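Gluconate kinase (PDB 3LL3) binds ATP and D-xylulose and, as an FGGY-family carbohydrate kinase, probably transfers a phosphate from ATP to a sugar or sugar acid such as gluconate. Local coordinates at residues I60-T64 against K224-D228; T186-D190 against L204-A208; L432-F436 against E450-A455. All coordinates share one frame; numbering follows the deposited sequence.

Contact 1: I60-T64 against K224-D228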
# COMPACT_ATOMS: atom_id res chain seq x y z
N ILE A 60 -14.95 11.76 -43.55
CA ILE A 60 -15.67 12.88 -44.15
C ILE A 60 -16.60 12.43 -45.28
O ILE A 60 -17.75 12.86 -45.36
CB ILE A 60 -14.71 13.95 -44.64
CG1 ILE A 60 -13.93 14.53 -43.46
CG2 ILE A 60 -15.47 15.05 -45.42
CD1 ILE A 60 -12.81 15.48 -43.85
N PHE A 61 -16.11 11.54 -46.12
CA PHE A 61 -16.93 11.03 -47.21
C PHE A 61 -18.20 10.34 -46.67
O PHE A 61 -19.31 10.64 -47.12
CB PHE A 61 -16.13 10.09 -48.11
CG PHE A 61 -16.92 9.53 -49.26
CD1 PHE A 61 -17.34 10.36 -50.29
CD2 PHE A 61 -17.24 8.19 -49.32
CE1 PHE A 61 -18.07 9.85 -51.35
CE2 PHE A 61 -17.96 7.68 -50.39
CZ PHE A 61 -18.38 8.52 -51.40
N ASP A 62 -18.03 9.43 -45.71
CA ASP A 62 -19.15 8.69 -45.16
C ASP A 62 -20.22 9.61 -44.58
O ASP A 62 -21.42 9.38 -44.75
CB ASP A 62 -18.68 7.72 -44.08
CG ASP A 62 -17.93 6.55 -44.65
OD1 ASP A 62 -17.73 6.52 -45.88
OD2 ASP A 62 -17.55 5.65 -43.87
N LEU A 63 -19.78 10.67 -43.91
CA LEU A 63 -20.69 11.66 -43.36
C LEU A 63 -21.50 12.36 -44.45
O LEU A 63 -22.72 12.50 -44.34
CB LEU A 63 -19.93 12.68 -42.51
CG LEU A 63 -19.39 12.13 -41.18
CD1 LEU A 63 -18.57 13.18 -40.43
CD2 LEU A 63 -20.53 11.59 -40.30
N THR A 64 -20.82 12.81 -45.51
CA THR A 64 -21.51 13.53 -46.58
C THR A 64 -22.48 12.62 -47.34
O THR A 64 -23.44 13.10 -47.95
CB THR A 64 -20.52 14.14 -47.59
OG1 THR A 64 -19.80 13.09 -48.26
CG2 THR A 64 -19.55 15.07 -46.87
N LYS A 224 -13.11 13.73 -53.60
CA LYS A 224 -12.91 12.55 -52.76
C LYS A 224 -13.70 12.62 -51.46
O LYS A 224 -14.13 11.59 -50.95
CB LYS A 224 -11.43 12.34 -52.44
CG LYS A 224 -10.56 11.95 -53.64
CD LYS A 224 -9.19 11.47 -53.19
CE LYS A 224 -8.21 11.39 -54.37
NZ LYS A 224 -6.96 10.65 -54.02
N LEU A 225 -13.87 13.83 -50.93
CA LEU A 225 -14.53 14.00 -49.64
C LEU A 225 -16.04 14.17 -49.78
O LEU A 225 -16.79 14.03 -48.81
CB LEU A 225 -13.92 15.19 -48.89
CG LEU A 225 -12.42 15.16 -48.60
CD1 LEU A 225 -12.11 16.16 -47.50
CD2 LEU A 225 -11.93 13.77 -48.20
N GLY A 226 -16.50 14.47 -50.99
CA GLY A 226 -17.92 14.57 -51.23
C GLY A 226 -18.46 15.93 -50.86
O GLY A 226 -19.63 16.06 -50.50
N ILE A 227 -17.62 16.94 -50.98
CA ILE A 227 -17.97 18.29 -50.57
C ILE A 227 -18.10 19.27 -51.75
O ILE A 227 -17.99 18.88 -52.90
CB ILE A 227 -16.97 18.82 -49.51
CG1 ILE A 227 -15.54 18.81 -50.06
CG2 ILE A 227 -17.04 17.95 -48.26
CD1 ILE A 227 -14.47 19.24 -49.04
N ASP A 228 -18.38 20.54 -51.43
CA ASP A 228 -18.54 21.60 -52.42
C ASP A 228 -17.21 22.28 -52.58
O ASP A 228 -16.33 22.14 -51.72
CB ASP A 228 -19.47 22.70 -51.89
CG ASP A 228 -20.89 22.26 -51.77
OD1 ASP A 228 -21.14 21.04 -51.70
OD2 ASP A 228 -21.78 23.15 -51.73
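The Schellman motif that ends helix 219-225, turning at L225 and G226, is laid against the last turns of helix 49-65, where I60, F61 and T64 receive it. The closest pair of CA atoms, F61 and L225, is 4.5 Å apart, so the two backbones almost touch and carbonyl groups do much of the packing. L225 O is the focal atom: F61 CA points its hydrogen at it over 3.4 Å with an angle of 150° at H, and T64 CG2 lies 3.5 Å from the same L225 O. T64 OG1 is 3.2 Å from L225 O, but its proton is spent inside helix 49-65, where T64 OG1 donates to F61 O at 2.7 Å. A chi1 of 65°, which sets OG1 between the backbone N and the carbonyl carbon, turns the hydroxyl back towards that helical carbonyl and leaves CG2 beside L225 O. The F61 ring stands with its edge near L225 O, while K224 O comes obliquely to F61 CD1 at 3.5 Å. Deeper in, the I60 and L225 side chains cross at an angle, meeting through I60 CD1 and L225 CD1 at 3.8 Å; I60 CG2 also touches L225 CB. At G226 phi is 84°, and a CB there would point at helix 49-65 and run into T64 OG1, so the bare glycine suits both its backbone angles and this close approach. I60 also packs on I7 and M9 of strand 4-11 and on I74 of strand 70-78, placing the joint over the N-terminal sheet. The chemistry is thus a buried aliphatic patch bordered by carbonyl oxygens that meet C-H groups, which implies cohesion through close shape and weak polar contacts, without conventional hydrogen bonds between the segments.

Contact 2: T186-D190 against L204-A208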
# COMPACT_ATOMS: atom_id res chain seq x y z
N THR A 186 4.95 36.77 -25.86
CA THR A 186 4.86 37.29 -27.22
C THR A 186 3.82 36.54 -28.04
O THR A 186 3.27 37.08 -29.00
CB THR A 186 6.20 37.21 -27.95
OG1 THR A 186 6.54 35.83 -28.16
CG2 THR A 186 7.29 37.89 -27.12
N LEU A 187 3.55 35.29 -27.65
CA LEU A 187 2.71 34.40 -28.46
C LEU A 187 3.26 34.23 -29.88
O LEU A 187 2.51 34.03 -30.84
CB LEU A 187 1.25 34.86 -28.49
CG LEU A 187 0.62 35.01 -27.09
CD1 LEU A 187 -0.87 35.22 -27.16
CD2 LEU A 187 0.96 33.79 -26.22
N THR A 188 4.58 34.30 -30.01
CA THR A 188 5.23 33.75 -31.20
C THR A 188 6.39 32.87 -30.73
O THR A 188 6.62 32.76 -29.53
CB THR A 188 5.67 34.85 -32.17
OG1 THR A 188 6.13 34.25 -33.40
CG2 THR A 188 6.76 35.71 -31.54
N TRP A 189 7.09 32.23 -31.65
CA TRP A 189 8.19 31.33 -31.27
C TRP A 189 9.23 32.08 -30.44
O TRP A 189 9.51 33.24 -30.71
CB TRP A 189 8.86 30.73 -32.51
CG TRP A 189 7.89 30.11 -33.47
CD1 TRP A 189 7.70 30.43 -34.79
CD2 TRP A 189 6.95 29.07 -33.17
NE1 TRP A 189 6.71 29.64 -35.33
CE2 TRP A 189 6.23 28.80 -34.36
CE3 TRP A 189 6.66 28.33 -32.03
CZ2 TRP A 189 5.24 27.82 -34.42
CZ3 TRP A 189 5.66 27.36 -32.09
CH2 TRP A 189 4.97 27.12 -33.28
N ASP A 190 9.76 31.42 -29.41
CA ASP A 190 10.79 31.99 -28.56
C ASP A 190 12.14 31.95 -29.31
O ASP A 190 12.64 30.86 -29.62
CB ASP A 190 10.88 31.21 -27.25
CG ASP A 190 11.79 31.86 -26.23
OD1 ASP A 190 11.27 32.58 -25.36
OD2 ASP A 190 13.03 31.68 -26.31
N LEU A 204 8.82 26.13 -39.31
CA LEU A 204 7.62 25.86 -38.51
C LEU A 204 6.39 26.47 -39.17
O LEU A 204 6.48 27.48 -39.87
CB LEU A 204 7.78 26.44 -37.11
CG LEU A 204 8.96 25.86 -36.34
CD1 LEU A 204 9.21 26.68 -35.09
CD2 LEU A 204 8.71 24.38 -36.02
N PRO A 205 5.21 25.89 -38.91
CA PRO A 205 4.01 26.48 -39.51
C PRO A 205 3.84 27.92 -39.04
O PRO A 205 4.32 28.27 -37.97
CB PRO A 205 2.87 25.63 -38.93
CG PRO A 205 3.52 24.38 -38.39
CD PRO A 205 4.89 24.80 -37.97
N LYS A 206 3.16 28.75 -39.83
CA LYS A 206 2.73 30.05 -39.33
C LYS A 206 1.62 29.87 -38.30
O LYS A 206 0.88 28.88 -38.34
CB LYS A 206 2.25 30.94 -40.48
CG LYS A 206 3.39 31.59 -41.24
CD LYS A 206 2.93 32.16 -42.57
CE LYS A 206 3.99 33.11 -43.15
NZ LYS A 206 4.07 34.37 -42.35
N ILE A 207 1.50 30.82 -37.37
CA ILE A 207 0.51 30.73 -36.30
C ILE A 207 -0.68 31.65 -36.59
O ILE A 207 -0.51 32.83 -36.90
CB ILE A 207 1.12 31.13 -34.93
CG1 ILE A 207 2.39 30.32 -34.67
CG2 ILE A 207 0.11 30.89 -33.80
CD1 ILE A 207 3.23 30.84 -33.51
N ALA A 208 -1.89 31.10 -36.53
CA ALA A 208 -3.10 31.91 -36.66
C ALA A 208 -4.11 31.56 -35.56
O ALA A 208 -3.87 30.65 -34.76
CB ALA A 208 -3.73 31.72 -38.03
O HOH W 1 6.66 29.99 -38.32
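W189 is held between L204 and I207, each of which lays a methyl over one of the two opposite faces of the indole. Both contacts are CH-pi by geometry. L204 CD1 lies 3.7 Å from the centroid of the W189 five-membered ring and 9° off its normal. On the other face, I207 CD1 sits 3.9 Å from the centroid of the W189 six-membered ring, 19° off the normal. The W189 chi1 of -51°, with CG anti to the carbonyl carbon, carries the ring across into this slot. Beyond the ring, I207 CD1 also comes within 4.2 Å of T188 CA.

Polar atoms gather at the indole edge. P205 O lies in the plane of the ring, 3.7 Å from W189 CZ2, and a water also in that plane accepts from W189 NE1 at 3.0 Å. The same water donates to P205 O at 2.9 Å, although other acceptors compete for its protons. The buried N-H is thereby satisfied through a bridge to the opposing backbone.

Within 186-190, T188 N donates to T186 OG1 at 3.1 Å, an ST turn, and D190 is the N-cap of helix 191-197, with K123 as its salt-bridge partner. L194 of that helix touches both W189 and L204, A176 of helix 173-176 adjoins W189, and strand 206-208 pairs in parallel with strand 170-172.

Contact 3: L432-F436 against E450-A455; sequences LAAMF and EIGQFA
F436 and I451 form the centre of the contact by which helix 429-441, in the C-terminal actin-like ATPase domain, meets the 3-10 turn leading towards edge strand 457-461. F436 has CG anti to the backbone N (chi1 -179°), which extends the ring off the helix and lays one face under I451. I451 CB sits 3.8 Å from the F436 ring centroid, almost exactly on the ring normal, a CH-pi contact, while I451 N comes to 3.4 Å from F436 CE1. I451 CG1 and CD1 run back along the ring towards F436 CB, and I451 CD1 ends 3.9 Å from A433 CB. An alanine at F436 would leave I451 without the face it rests on and is likely to open a gap between helix and turn.

L432 reaches the far end of the turn, with L432 CD1 3.6 Å from F454 O. M435, a selenomethionine, is bent at chi2 (-83°) and again at chi3 (-76°); the double bend brings SE above a face of the F454 ring, 4.9 Å from its centroid, a distant Met-aromatic contact, and puts M435 CE 4.0 Å from F454 CD1. F454 in turn puts CE2 in the plane of the F436 ring, at its edge. The turn itself closes on I451 O, which accepts from both F454 N and A455 N, each at 2.9 Å.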
# COMPACT_ATOMS: atom_id res chain seq x y z
N LEU A 432 -17.83 19.28 -30.60
CA LEU A 432 -18.84 20.30 -30.38
C LEU A 432 -18.20 21.69 -30.46
O LEU A 432 -18.71 22.58 -31.13
CB LEU A 432 -19.49 20.11 -29.00
CG LEU A 432 -20.60 21.08 -28.60
CD1 LEU A 432 -21.51 20.46 -27.54
CD2 LEU A 432 -20.03 22.40 -28.11
N ALA A 433 -17.09 21.87 -29.75
CA ALA A 433 -16.43 23.17 -29.74
C ALA A 433 -15.75 23.46 -31.08
O ALA A 433 -15.66 24.61 -31.48
CB ALA A 433 -15.45 23.29 -28.57
N ALA A 434 -15.29 22.42 -31.77
CA ALA A 434 -14.78 22.59 -33.13
C ALA A 434 -15.89 23.10 -34.02
O ALA A 434 -15.68 24.03 -34.80
CB ALA A 434 -14.21 21.30 -33.69
N MSE A 435 -17.08 22.52 -33.86
CA MSE A 435 -18.25 22.94 -34.61
C MSE A 435 -18.55 24.40 -34.29
O MSE A 435 -18.87 25.19 -35.19
CB MSE A 435 -19.44 22.02 -34.30
CG MSE A 435 -20.79 22.43 -34.88
SE MSE A 435 -21.76 23.75 -33.79
CE MSE A 435 -22.40 22.60 -32.31
N PHE A 436 -18.40 24.77 -33.02
CA PHE A 436 -18.65 26.15 -32.60
C PHE A 436 -17.65 27.16 -33.23
O PHE A 436 -18.03 28.27 -33.63
CB PHE A 436 -18.68 26.28 -31.07
CG PHE A 436 -18.95 27.69 -30.60
CD1 PHE A 436 -20.24 28.18 -30.54
CD2 PHE A 436 -17.91 28.52 -30.22
CE1 PHE A 436 -20.49 29.46 -30.12
CE2 PHE A 436 -18.15 29.80 -29.80
CZ PHE A 436 -19.46 30.27 -29.76
N GLU A 450 -21.32 32.27 -26.18
CA GLU A 450 -22.49 31.75 -26.87
C GLU A 450 -22.44 30.23 -27.01
O GLU A 450 -23.45 29.61 -27.32
CB GLU A 450 -22.68 32.45 -28.23
CG GLU A 450 -22.94 33.96 -28.11
CD GLU A 450 -22.82 34.69 -29.44
OE1 GLU A 450 -23.00 34.04 -30.49
OE2 GLU A 450 -22.54 35.91 -29.44
N ILE A 451 -21.28 29.63 -26.80
CA ILE A 451 -21.15 28.17 -26.88
C ILE A 451 -22.05 27.49 -25.87
O ILE A 451 -22.42 26.32 -26.02
CB ILE A 451 -19.69 27.71 -26.68
CG1 ILE A 451 -19.50 26.30 -27.25
CG2 ILE A 451 -19.30 27.76 -25.19
CD1 ILE A 451 -18.05 25.88 -27.37
N GLY A 452 -22.42 28.22 -24.83
CA GLY A 452 -23.34 27.72 -23.81
C GLY A 452 -24.64 27.19 -24.37
O GLY A 452 -25.28 26.32 -23.77
N GLN A 453 -25.07 27.69 -25.52
CA GLN A 453 -26.34 27.20 -26.04
C GLN A 453 -26.21 25.81 -26.60
O GLN A 453 -27.20 25.09 -26.74
CB GLN A 453 -26.96 28.16 -27.05
CG GLN A 453 -26.15 28.43 -28.26
CD GLN A 453 -26.82 29.47 -29.15
OE1 GLN A 453 -27.85 29.20 -29.79
NE2 GLN A 453 -26.24 30.67 -29.20
N PHE A 454 -24.98 25.41 -26.90
CA PHE A 454 -24.72 24.10 -27.48
C PHE A 454 -24.22 23.13 -26.42
O PHE A 454 -24.59 21.97 -26.42
CB PHE A 454 -23.72 24.25 -28.63
CG PHE A 454 -24.19 25.20 -29.69
CD1 PHE A 454 -25.21 24.83 -30.55
CD2 PHE A 454 -23.68 26.48 -29.76
CE1 PHE A 454 -25.69 25.71 -31.49
CE2 PHE A 454 -24.15 27.36 -30.71
CZ PHE A 454 -25.15 26.98 -31.58
N ALA A 455 -23.38 23.64 -25.53
CA ALA A 455 -22.76 22.84 -24.49
C ALA A 455 -23.63 22.98 -23.27
O ALA A 455 -23.35 23.80 -22.40
CB ALA A 455 -21.34 23.35 -24.20

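In the fold
Contact 3 is the most buried of the three, whereas contacts 1 and 2 are partly buried, each with one exposed residue among those touching. Contacts 1 and 2 both belong to the N-terminal FGGY domain, with contact 2 nested in the loop that contact 1 closes, yet their centres are 32 Å apart. Contacts 1 and 3 share a neighbour, strand 70-78: I60 packs on I74, and A434 O bonds S75 OG. Chemistry follows place. The helix-end joint of contact 1 relies on carbonyls against C-H groups, the indole of contact 2 adds a water bridge, and contact 3 is chiefly apolar, with aromatic rings against aliphatic and selenium-bearing side chains.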